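Local coordinates for alcohol dehydrogenase (Aeropyrum pernix, PDB 1H2B), which probably catalyses the zinc-dependent, NAD+-linked oxidation of alcohols, as a member of the zinc-containing alcohol dehydrogenase family, at residues Asp43-Cys54 / His79-Ala89; Lys159-Ala167 / Ala322-Ile333. All coordinates share one frame; numbering follows the deposited sequence.

Contact 1: residues Asp43-Cys54 / His79-Ala89. With ZN (zinc ion), chain J; OCA (octanoic acid (caprylic acid)), chain H; NAJ (nicotinamide-adenine-dinucleotide (acidic form)), chain I.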
loop_
_atom_site.group_PDB
_atom_site.type_symbol
_atom_site.label_atom_id
_atom_site.label_comp_id
_atom_site.label_asym_id
_atom_site.label_seq_id
_atom_site.Cartn_x
_atom_site.Cartn_y
_atom_site.Cartn_z
ATOM N N ASP B 43 28.452 5.062 22.333
ATOM C CA ASP B 43 28.712 4.045 23.338
ATOM C C ASP B 43 29.384 2.793 22.726
ATOM O O ASP B 43 29.509 1.756 23.380
ATOM C CB ASP B 43 27.425 3.693 24.075
ATOM C CG ASP B 43 26.316 3.244 23.145
ATOM O OD1 ASP B 43 26.589 3.029 21.934
ATOM O OD2 ASP B 43 25.143 3.113 23.546
ATOM N N VAL B 44 29.877 2.912 21.489
ATOM C CA VAL B 44 30.640 1.835 20.863
ATOM C C VAL B 44 31.823 2.404 20.110
ATOM O O VAL B 44 31.678 3.391 19.422
ATOM C CB VAL B 44 29.797 1.016 19.818
ATOM C CG1 VAL B 44 30.667 0.021 19.060
ATOM C CG2 VAL B 44 28.642 0.308 20.513
ATOM N N ILE B 45 32.994 1.808 20.298
ATOM C CA ILE B 45 34.122 2.099 19.397
ATOM C C ILE B 45 34.468 0.846 18.591
ATOM O O ILE B 45 34.589 -0.261 19.126
ATOM C CB ILE B 45 35.360 2.635 20.170
ATOM C CG1 ILE B 45 35.020 3.992 20.773
ATOM C CG2 ILE B 45 36.583 2.746 19.204
ATOM C CD1 ILE B 45 36.025 4.459 21.834
ATOM N N VAL B 46 34.636 1.035 17.275
ATOM C CA VAL B 46 34.956 -0.038 16.356
ATOM C C VAL B 46 36.356 0.144 15.823
ATOM O O VAL B 46 36.756 1.267 15.515
ATOM C CB VAL B 46 33.938 -0.019 15.164
ATOM C CG1 VAL B 46 34.326 -0.980 14.081
ATOM C CG2 VAL B 46 32.535 -0.314 15.694
ATOM N N ARG B 47 37.088 -0.957 15.762
ATOM C CA ARG B 47 38.318 -1.080 14.969
ATOM C C ARG B 47 37.917 -1.344 13.524
ATOM O O ARG B 47 37.352 -2.414 13.189
ATOM C CB ARG B 47 39.214 -2.186 15.552
ATOM C CG ARG B 47 40.452 -2.454 14.730
ATOM C CD ARG B 47 41.389 -3.508 15.360
ATOM N NE ARG B 47 40.770 -4.812 15.643
ATOM C CZ ARG B 47 40.817 -5.873 14.835
ATOM N NH1 ARG B 47 41.404 -5.775 13.638
ATOM N NH2 ARG B 47 40.254 -7.030 15.217
ATOM N N ILE B 48 38.148 -0.347 12.662
ATOM C CA ILE B 48 37.747 -0.460 11.264
ATOM C C ILE B 48 38.509 -1.555 10.551
ATOM O O ILE B 48 39.750 -1.646 10.652
ATOM C CB ILE B 48 37.987 0.887 10.597
ATOM C CG1 ILE B 48 37.111 1.962 11.253
ATOM C CG2 ILE B 48 37.777 0.801 9.022
ATOM C CD1 ILE B 48 35.542 1.862 10.883
ATOM N N ALA B 49 37.756 -2.398 9.838
ATOM C CA ALA B 49 38.327 -3.436 8.944
ATOM C C ALA B 49 38.221 -3.029 7.469
ATOM O O ALA B 49 39.094 -3.337 6.664
ATOM C CB ALA B 49 37.655 -4.811 9.179
ATOM N N GLY B 50 37.157 -2.317 7.108
ATOM C CA GLY B 50 36.953 -1.924 5.710
ATOM C C GLY B 50 36.138 -0.640 5.689
ATOM O O GLY B 50 35.136 -0.529 6.405
ATOM N N ALA B 51 36.585 0.342 4.906
ATOM C CA ALA B 51 35.885 1.624 4.797
ATOM C C ALA B 51 35.659 1.954 3.328
ATOM O O ALA B 51 36.599 2.193 2.574
ATOM C CB ALA B 51 36.722 2.720 5.492
ATOM N N GLY B 52 34.414 1.860 2.888
ATOM C CA GLY B 52 34.121 2.151 1.493
ATOM C C GLY B 52 34.266 3.610 1.141
ATOM O O GLY B 52 34.079 4.483 1.968
ATOM N N VAL B 53 34.618 3.861 -0.124
ATOM C CA VAL B 53 34.769 5.220 -0.639
ATOM C C VAL B 53 33.583 5.481 -1.587
ATOM O O VAL B 53 33.357 4.716 -2.520
ATOM C CB VAL B 53 36.040 5.380 -1.469
ATOM C CG1 VAL B 53 36.218 6.819 -1.882
ATOM C CG2 VAL B 53 37.280 4.918 -0.652
ATOM N N CYS B 54 32.813 6.504 -1.278
ATOM C CA CYS B 54 31.576 6.790 -1.980
ATOM C C CYS B 54 31.718 8.003 -2.891
ATOM O O CYS B 54 32.500 8.916 -2.580
ATOM C CB CYS B 54 30.508 7.069 -0.901
ATOM S SG CYS B 54 28.818 7.368 -1.516
ATOM N N HIS B 79 31.896 6.861 5.562
ATOM C CA HIS B 79 30.582 6.537 6.142
ATOM C C HIS B 79 30.048 5.166 5.707
ATOM O O HIS B 79 28.840 4.888 5.857
ATOM C CB HIS B 79 29.545 7.627 5.781
ATOM C CG HIS B 79 29.423 7.854 4.305
ATOM N ND1 HIS B 79 30.251 8.724 3.621
ATOM C CD2 HIS B 79 28.534 7.374 3.394
ATOM C CE1 HIS B 79 29.904 8.724 2.342
ATOM N NE2 HIS B 79 28.884 7.902 2.173
ATOM N N GLU B 80 30.941 4.300 5.284
ATOM C CA GLU B 80 30.572 2.999 4.739
ATOM C C GLU B 80 31.473 1.966 5.381
ATOM O O GLU B 80 32.462 1.486 4.824
ATOM C CB GLU B 80 30.672 3.057 3.191
ATOM C CG GLU B 80 30.216 1.783 2.498
ATOM C CD GLU B 80 30.160 1.995 0.999
ATOM O OE1 GLU B 80 31.180 1.715 0.357
ATOM O OE2 GLU B 80 29.115 2.455 0.498
ATOM N N ASN B 81 31.097 1.575 6.611
ATOM C CA ASN B 81 32.088 0.953 7.497
ATOM C C ASN B 81 31.749 -0.418 8.033
ATOM O O ASN B 81 30.634 -0.651 8.468
ATOM C CB ASN B 81 32.309 1.892 8.682
ATOM C CG ASN B 81 32.801 3.253 8.197
ATOM O OD1 ASN B 81 33.792 3.296 7.469
ATOM N ND2 ASN B 81 32.154 4.330 8.628
ATOM N N VAL B 82 32.750 -1.293 8.035
ATOM C CA VAL B 82 32.694 -2.566 8.769
ATOM C C VAL B 82 33.927 -2.681 9.655
ATOM O O VAL B 82 34.952 -2.018 9.387
ATOM C CB VAL B 82 32.656 -3.818 7.849
ATOM C CG1 VAL B 82 31.269 -3.938 7.157
ATOM C CG2 VAL B 82 33.829 -3.828 6.855
ATOM N N GLY B 83 33.838 -3.499 10.697
ATOM C CA GLY B 83 34.989 -3.631 11.558
ATOM C C GLY B 83 34.689 -4.613 12.677
ATOM O O GLY B 83 33.825 -5.470 12.560
ATOM N N TYR B 84 35.474 -4.463 13.735
ATOM C CA TYR B 84 35.346 -5.333 14.897
ATOM C C TYR B 84 35.141 -4.445 16.107
ATOM O O TYR B 84 35.769 -3.382 16.237
ATOM C CB TYR B 84 36.631 -6.144 15.088
ATOM C CG TYR B 84 36.979 -7.020 13.929
ATOM C CD1 TYR B 84 37.845 -6.574 12.924
ATOM C CD2 TYR B 84 36.411 -8.270 13.815
ATOM C CE1 TYR B 84 38.168 -7.392 11.828
ATOM C CE2 TYR B 84 36.717 -9.099 12.738
ATOM C CZ TYR B 84 37.596 -8.644 11.756
ATOM O OH TYR B 84 37.921 -9.447 10.704
ATOM N N ILE B 85 34.247 -4.849 16.999
ATOM C CA ILE B 85 34.066 -4.063 18.218
ATOM C C ILE B 85 35.440 -3.931 18.875
ATOM O O ILE B 85 36.182 -4.928 18.962
ATOM C CB ILE B 85 33.066 -4.747 19.181
ATOM C CG1 ILE B 85 31.638 -4.810 18.572
ATOM C CG2 ILE B 85 33.043 -4.043 20.545
ATOM C CD1 ILE B 85 30.914 -3.487 18.414
ATOM N N GLU B 86 35.725 -2.720 19.369
ATOM C CA GLU B 86 36.931 -2.521 20.186
ATOM C C GLU B 86 36.515 -2.462 21.656
ATOM O O GLU B 86 37.059 -3.227 22.493
ATOM C CB GLU B 86 37.713 -1.291 19.740
ATOM C CG GLU B 86 38.871 -1.043 20.725
ATOM C CD GLU B 86 39.944 -2.114 20.661
ATOM O OE1 GLU B 86 40.151 -2.780 19.605
ATOM O OE2 GLU B 86 40.606 -2.291 21.714
ATOM N N GLU B 87 35.600 -1.554 21.993
ATOM C CA GLU B 87 35.036 -1.489 23.343
ATOM C C GLU B 87 33.665 -0.887 23.330
ATOM O O GLU B 87 33.243 -0.286 22.331
ATOM C CB GLU B 87 35.956 -0.657 24.249
ATOM C CG GLU B 87 36.068 0.807 23.828
ATOM C CD GLU B 87 36.939 1.583 24.792
ATOM O OE1 GLU B 87 37.875 2.230 24.331
ATOM O OE2 GLU B 87 36.652 1.551 26.006
ATOM N N VAL B 88 32.957 -1.047 24.445
ATOM C CA VAL B 88 31.611 -0.513 24.584
ATOM C C VAL B 88 31.411 0.097 25.957
ATOM O O VAL B 88 32.104 -0.288 26.958
ATOM C CB VAL B 88 30.503 -1.587 24.329
ATOM C CG1 VAL B 88 30.658 -2.265 22.933
ATOM C CG2 VAL B 88 30.497 -2.652 25.437
ATOM N N ALA B 89 30.450 1.008 26.036
ATOM C CA ALA B 89 30.139 1.739 27.255
ATOM C C ALA B 89 29.127 0.981 28.040
ATOM O O ALA B 89 28.655 -0.056 27.590
ATOM C CB ALA B 89 29.587 3.119 26.934
HETATM ZN ZN ZN J . 27.764 7.488 0.484
HETATM C C1 OCA H . 25.556 9.159 1.426
HETATM C C2 OCA H . 24.755 10.467 1.357
HETATM C C3 OCA H . 23.885 10.644 2.614
HETATM C C4 OCA H . 23.355 12.052 2.831
HETATM C C5 OCA H . 22.668 12.126 4.195
HETATM C C6 OCA H . 21.921 13.445 4.370
HETATM C C7 OCA H . 21.129 13.530 5.670
HETATM C C8 OCA H . 20.433 14.878 5.743
HETATM O O1 OCA H . 26.461 8.926 0.577
HETATM O O2 OCA H . 25.295 8.308 2.301
HETATM P PA NAJ I . 30.038 6.071 -8.753
HETATM O O1A NAJ I . 31.014 7.142 -9.150
HETATM O O2A NAJ I . 30.566 4.716 -8.253
HETATM O O5B NAJ I . 29.097 5.635 -9.967
HETATM C C5B NAJ I . 28.572 6.580 -10.909
HETATM C C4B NAJ I . 28.338 5.760 -12.166
HETATM O O4B NAJ I . 27.616 6.603 -13.086
HETATM C C3B NAJ I . 29.623 5.270 -12.833
HETATM O O3B NAJ I . 29.559 3.871 -13.154
HETATM C C2B NAJ I . 29.626 6.178 -14.055
HETATM O O2B NAJ I . 30.364 5.653 -15.170
HETATM C C1B NAJ I . 28.138 6.359 -14.385
HETATM N N9A NAJ I . 27.825 7.522 -15.214
HETATM C C8A NAJ I . 28.438 8.781 -15.285
HETATM N N7A NAJ I . 27.770 9.554 -16.183
HETATM C C5A NAJ I . 26.748 8.805 -16.691
HETATM C C6A NAJ I . 25.765 9.054 -17.617
HETATM N N6A NAJ I . 25.667 10.212 -18.285
HETATM N N1A NAJ I . 24.829 8.082 -17.854
HETATM C C2A NAJ I . 24.885 6.839 -17.248
HETATM N N3A NAJ I . 25.873 6.596 -16.358
HETATM C C4A NAJ I . 26.789 7.565 -16.092
HETATM O O3 NAJ I . 29.069 6.739 -7.684
HETATM P PN NAJ I . 28.329 6.069 -6.416
HETATM O O1N NAJ I . 29.202 6.102 -5.248
HETATM O O2N NAJ I . 27.704 4.797 -6.830
HETATM O O5D NAJ I . 27.231 7.207 -6.134
HETATM C C5D NAJ I . 26.204 7.397 -7.104
HETATM C C4D NAJ I . 25.454 8.682 -6.791
HETATM O O4D NAJ I . 24.641 8.444 -5.628
HETATM C C3D NAJ I . 26.357 9.855 -6.411
HETATM O O3D NAJ I . 25.677 11.073 -6.765
HETATM C C2D NAJ I . 26.434 9.747 -4.882
HETATM O O2D NAJ I . 26.792 10.924 -4.214
HETATM C C1D NAJ I . 24.967 9.366 -4.616
HETATM N N1N NAJ I . 24.619 8.796 -3.315
HETATM C C2N NAJ I . 23.332 8.984 -2.905
HETATM C C3N NAJ I . 22.902 8.421 -1.715
HETATM C C7N NAJ I . 21.509 8.684 -1.243
HETATM O O7N NAJ I . 21.214 8.170 -0.037
HETATM N N7N NAJ I . 20.556 9.306 -1.944
HETATM C C4N NAJ I . 23.761 7.615 -0.898
HETATM C C5N NAJ I . 25.027 7.317 -1.476
HETATM C C6N NAJ I . 25.449 7.928 -2.641
HETATM O O HOH W 1 38.964 -4.811 18.092
HETATM O O HOH W 2 33.812 4.603 4.834
HETATM O O HOH W 3 32.527 6.786 2.706
#
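C54 and H79 meet at the zinc ion, bound by C54 SG at 2.3 Å and by H79 NE2 at 2.1 Å; O1 of the octanoic acid and D168 complete the site. Cysteine sulfur and histidine nitrogen are ligands that zinc commonly takes. With SG anti to the backbone N (chi1 -177°), the cysteine reaches toward the histidine and brings its sulfur to the metal.

From here the two chains run back as antiparallel strands, and close packing follows at once. E80 lies across G52, its OE1 3.2 Å from G52 CA, where a CB would collide with the carboxylate; that acid is held by R354 and the amide of A169. G83 is likewise constrained, since a side chain would strike R47 O and V46 CG1. At a classic bulge, A49 N and G50 N both donate to V82 O, the G50 donor standing 45° out of the carbonyl plane. A second classic bulge sets E86 and E87 against I45. Beyond it V44 CG1 meets I85 CD1 at 3.6 Å, branched residues filling a buried face.

A looser, solvent-facing side appears at R47 and Y84, both partly exposed. The guanidinium lies nearly parallel to the phenol ring, 10° between planes, with Y84 CD1 over one guanidinium face and R47 NH2 3.4 Å from that atom. Long and amphipathic, arginine can lay its flat end alongside an aromatic rim atom yet stay hydrated: a water in the guanidinium plane accepts from R47 NE and donates to E86 OE1 and I85 O, while E86 OE2 pairs with K97.

Strand 44-52 also pairs with strands 140-143 and 354-358; strand 100-103 packs against V46, V82 and I85, and L160 of helix 157-162 covers A49, V82 and Y84.

Contact 2: residues Lys159-Ala167 / Ala322-Ile333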
loop_
_atom_site.group_PDB
_atom_site.type_symbol
_atom_site.label_atom_id
_atom_site.label_comp_id
_atom_site.label_asym_id
_atom_site.label_seq_id
_atom_site.Cartn_x
_atom_site.Cartn_y
_atom_site.Cartn_z
ATOM N N LYS B 159 35.875 -11.672 3.773
ATOM C CA LYS B 159 34.436 -11.595 3.504
ATOM C C LYS B 159 33.863 -10.362 4.189
ATOM O O LYS B 159 32.942 -9.721 3.640
ATOM C CB LYS B 159 33.700 -12.849 3.985
ATOM C CG LYS B 159 33.805 -14.030 3.003
ATOM C CD LYS B 159 33.848 -15.432 3.677
ATOM C CE LYS B 159 32.885 -15.615 4.858
ATOM N NZ LYS B 159 33.542 -16.317 6.005
ATOM N N LEU B 160 34.355 -10.068 5.397
ATOM C CA LEU B 160 33.876 -8.864 6.132
ATOM C C LEU B 160 34.115 -7.603 5.304
ATOM O O LEU B 160 33.234 -6.736 5.145
ATOM C CB LEU B 160 34.556 -8.747 7.522
ATOM C CG LEU B 160 34.209 -7.507 8.351
ATOM C CD1 LEU B 160 32.743 -7.562 8.735
ATOM C CD2 LEU B 160 35.027 -7.504 9.609
ATOM N N VAL B 161 35.333 -7.484 4.779
ATOM C CA VAL B 161 35.714 -6.298 4.018
ATOM C C VAL B 161 34.868 -6.156 2.747
ATOM O O VAL B 161 34.447 -5.041 2.379
ATOM C CB VAL B 161 37.222 -6.405 3.643
ATOM C CG1 VAL B 161 37.625 -5.347 2.592
ATOM C CG2 VAL B 161 38.069 -6.260 4.912
ATOM N N GLU B 162 34.582 -7.285 2.086
ATOM C CA GLU B 162 33.741 -7.311 0.908
ATOM C C GLU B 162 32.301 -6.868 1.185
ATOM O O GLU B 162 31.612 -6.450 0.283
ATOM C CB GLU B 162 33.774 -8.721 0.291
ATOM C CG GLU B 162 35.003 -8.940 -0.586
ATOM C CD GLU B 162 34.946 -10.242 -1.377
ATOM O OE1 GLU B 162 33.819 -10.775 -1.619
ATOM O OE2 GLU B 162 36.039 -10.725 -1.758
ATOM N N MET B 163 31.880 -6.940 2.440
ATOM C CA MET B 163 30.560 -6.482 2.829
ATOM C C MET B 163 30.516 -4.987 3.121
ATOM O O MET B 163 29.424 -4.461 3.349
ATOM C CB MET B 163 30.102 -7.246 4.071
ATOM C CG MET B 163 29.817 -8.749 3.734
ATOM S SD MET B 163 29.139 -9.639 5.190
ATOM C CE MET B 163 27.391 -9.125 5.168
ATOM N N ALA B 164 31.661 -4.315 3.181
ATOM C CA ALA B 164 31.663 -2.926 3.613
ATOM C C ALA B 164 30.660 -2.064 2.827
ATOM O O ALA B 164 29.905 -1.285 3.430
ATOM C CB ALA B 164 33.070 -2.267 3.520
ATOM N N PRO B 165 30.656 -2.174 1.490
ATOM C CA PRO B 165 29.754 -1.290 0.735
ATOM C C PRO B 165 28.293 -1.504 1.016
ATOM O O PRO B 165 27.541 -0.576 0.669
ATOM C CB PRO B 165 30.104 -1.606 -0.727
ATOM C CG PRO B 165 31.573 -1.962 -0.605
ATOM C CD PRO B 165 31.530 -2.939 0.566
ATOM N N LEU B 166 27.893 -2.613 1.629
ATOM C CA LEU B 166 26.461 -2.789 1.952
ATOM C C LEU B 166 25.981 -1.692 2.924
ATOM O O LEU B 166 24.777 -1.360 2.962
ATOM C CB LEU B 166 26.191 -4.196 2.587
ATOM C CG LEU B 166 26.648 -5.334 1.676
ATOM C CD1 LEU B 166 26.403 -6.597 2.474
ATOM C CD2 LEU B 166 25.796 -5.403 0.370
ATOM N N ALA B 167 26.913 -1.108 3.703
ATOM C CA ALA B 167 26.566 -0.144 4.749
ATOM C C ALA B 167 26.084 1.205 4.225
ATOM O O ALA B 167 25.426 1.940 4.942
ATOM C CB ALA B 167 27.778 0.101 5.659
ATOM N N ALA B 322 22.938 -10.757 1.438
ATOM C CA ALA B 322 24.365 -10.948 1.208
ATOM C C ALA B 322 24.861 -12.267 1.828
ATOM O O ALA B 322 25.601 -13.026 1.162
ATOM C CB ALA B 322 25.166 -9.728 1.713
ATOM N N LEU B 323 24.394 -12.551 3.034
ATOM C CA LEU B 323 24.820 -13.786 3.724
ATOM C C LEU B 323 24.249 -14.999 3.000
ATOM O O LEU B 323 24.864 -16.090 3.031
ATOM C CB LEU B 323 24.429 -13.754 5.189
ATOM C CG LEU B 323 25.255 -12.719 5.967
ATOM C CD1 LEU B 323 24.720 -12.620 7.399
ATOM C CD2 LEU B 323 26.775 -13.032 5.940
ATOM N N GLN B 324 23.100 -14.833 2.336
ATOM C CA GLN B 324 22.520 -15.885 1.484
ATOM C C GLN B 324 23.242 -16.087 0.161
ATOM O O GLN B 324 22.920 -17.028 -0.591
ATOM C CB GLN B 324 21.024 -15.602 1.204
ATOM C CG GLN B 324 20.151 -15.753 2.412
ATOM C CD GLN B 324 18.727 -15.314 2.163
ATOM O OE1 GLN B 324 18.438 -14.649 1.144
ATOM N NE2 GLN B 324 17.853 -15.649 3.058
ATOM N N GLY B 325 24.169 -15.174 -0.161
ATOM C CA GLY B 325 24.891 -15.223 -1.409
ATOM C C GLY B 325 24.140 -14.668 -2.597
ATOM O O GLY B 325 24.503 -14.940 -3.745
ATOM N N LYS B 326 23.084 -13.877 -2.342
ATOM C CA LYS B 326 22.202 -13.392 -3.405
ATOM C C LYS B 326 22.596 -12.010 -3.926
ATOM O O LYS B 326 22.128 -11.572 -4.962
ATOM C CB LYS B 326 20.744 -13.412 -2.984
ATOM C CG LYS B 326 20.252 -14.845 -2.795
ATOM C CD LYS B 326 18.859 -14.912 -2.308
ATOM C CE LYS B 326 18.511 -16.350 -1.877
ATOM N NZ LYS B 326 17.072 -16.499 -1.479
ATOM N N VAL B 327 23.482 -11.359 -3.212
ATOM C CA VAL B 327 24.049 -10.112 -3.652
ATOM C C VAL B 327 25.516 -10.133 -3.245
ATOM O O VAL B 327 25.880 -10.587 -2.150
ATOM C CB VAL B 327 23.271 -8.875 -3.078
ATOM C CG1 VAL B 327 23.421 -8.777 -1.578
ATOM C CG2 VAL B 327 23.772 -7.567 -3.700
ATOM N N ARG B 328 26.368 -9.661 -4.139
ATOM C CA ARG B 328 27.791 -9.578 -3.866
ATOM C C ARG B 328 28.379 -8.329 -4.499
ATOM O O ARG B 328 28.133 -8.041 -5.656
ATOM C CB ARG B 328 28.515 -10.808 -4.403
ATOM C CG ARG B 328 29.995 -10.794 -4.010
ATOM C CD ARG B 328 30.830 -11.935 -4.621
ATOM N NE ARG B 328 31.462 -11.527 -5.880
ATOM C CZ ARG B 328 32.412 -10.594 -6.002
ATOM N NH1 ARG B 328 32.881 -9.947 -4.932
ATOM N NH2 ARG B 328 32.896 -10.309 -7.207
ATOM N N VAL B 329 29.163 -7.597 -3.724
ATOM C CA VAL B 329 29.702 -6.329 -4.180
ATOM C C VAL B 329 31.006 -6.590 -4.902
ATOM O O VAL B 329 31.812 -7.403 -4.462
ATOM C CB VAL B 329 29.920 -5.326 -3.004
ATOM C CG1 VAL B 329 30.219 -3.938 -3.520
ATOM C CG2 VAL B 329 28.647 -5.249 -2.126
ATOM N N GLU B 330 31.167 -5.927 -6.034
ATOM C CA GLU B 330 32.418 -5.861 -6.764
ATOM C C GLU B 330 33.334 -4.840 -6.078
ATOM O O GLU B 330 33.057 -3.632 -6.076
ATOM C CB GLU B 330 32.113 -5.503 -8.233
ATOM C CG GLU B 330 33.352 -5.350 -9.101
ATOM C CD GLU B 330 34.064 -6.665 -9.365
ATOM O OE1 GLU B 330 33.371 -7.707 -9.544
ATOM O OE2 GLU B 330 35.317 -6.647 -9.375
ATOM N N VAL B 331 34.407 -5.343 -5.457
ATOM C CA VAL B 331 35.256 -4.476 -4.651
ATOM C C VAL B 331 36.668 -4.334 -5.198
ATOM O O VAL B 331 37.256 -5.281 -5.703
ATOM C CB VAL B 331 35.257 -4.868 -3.126
ATOM C CG1 VAL B 331 33.833 -4.796 -2.553
ATOM C CG2 VAL B 331 35.818 -6.253 -2.917
ATOM N N ASP B 332 37.176 -3.124 -5.065
ATOM C CA ASP B 332 38.524 -2.728 -5.409
ATOM C C ASP B 332 39.231 -2.311 -4.089
ATOM O O ASP B 332 39.034 -1.212 -3.572
ATOM C CB ASP B 332 38.387 -1.590 -6.420
ATOM C CG ASP B 332 39.705 -1.040 -6.881
ATOM O OD1 ASP B 332 40.675 -1.814 -6.951
ATOM O OD2 ASP B 332 39.861 0.173 -7.144
ATOM N N ILE B 333 40.082 -3.202 -3.560
ATOM C CA ILE B 333 40.660 -3.007 -2.228
ATOM C C ILE B 333 41.966 -2.253 -2.296
ATOM O O ILE B 333 42.856 -2.613 -3.096
ATOM C CB ILE B 333 40.893 -4.357 -1.532
ATOM C CG1 ILE B 333 39.566 -5.103 -1.370
ATOM C CG2 ILE B 333 41.545 -4.150 -0.164
ATOM C CD1 ILE B 333 39.696 -6.535 -0.983
HETATM O O HOH W 4 29.727 -8.167 -0.934
#
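A322, in the last turn of helix 312-323, presses its CB against L166 CD1 at 3.5 Å, a tight fit that suits so small a side chain. L323 follows, its CD2 4.0 Å from M163 CE; the flexible thioether, bent at chi3 (79°), brings the same methyl near A322 CB. G325 then ends the helix in a Schellman motif, its positive phi easily adopted by glycine. At R328 the contact turns polar: NH1 forms a long salt bridge of 3.5 Å with E162 OE1, the two flat groups turned 59° apart, and NH2 pairs with E330.

V329 is the apolar centre. Its CG1 lies 3.6 Å from P165 CB and its CG2 3.8 Å from L166 CD2, while its N gives to a water that donates to E162 O. An alanine at this position would drop both branches and is likely to open a gap against P165 and L166, whose CB and CD2 would lose these partners. V331 CG2 then rests on E162 CG at 3.6 Å, and I333 CD1 reaches V161 more loosely. The arrangement is plain packing of the join between helices 157-162 and 166-181, made by a type I turn at M163-L166, against the segment returning from helix 312-323 of the Rossmann-type domain to strand 331-335.

In the fold
Contact 1 and contact 2 have centres about 16 Å apart and adjoin directly: E80 CG lies 3.2 Å from A164 O, V82 CG2 lies 3.4 Å from L160 O, and Y84 CZ meets L160 CD2 at 3.5 Å. Both reach one mixed sheet, in which strand 354-358 pairs with strand 44-52 and with strand 331-335. R354 on that strand links them to the cofactor: it salt-bridges E80, touches P165 and hydrogen-bonds the dinucleotide. Contact 1 supplies C54 and H79 to the zinc site, whereas contact 2 stands behind it, with the P165 side chain about 9 Å from both the zinc and the dinucleotide at closest approach.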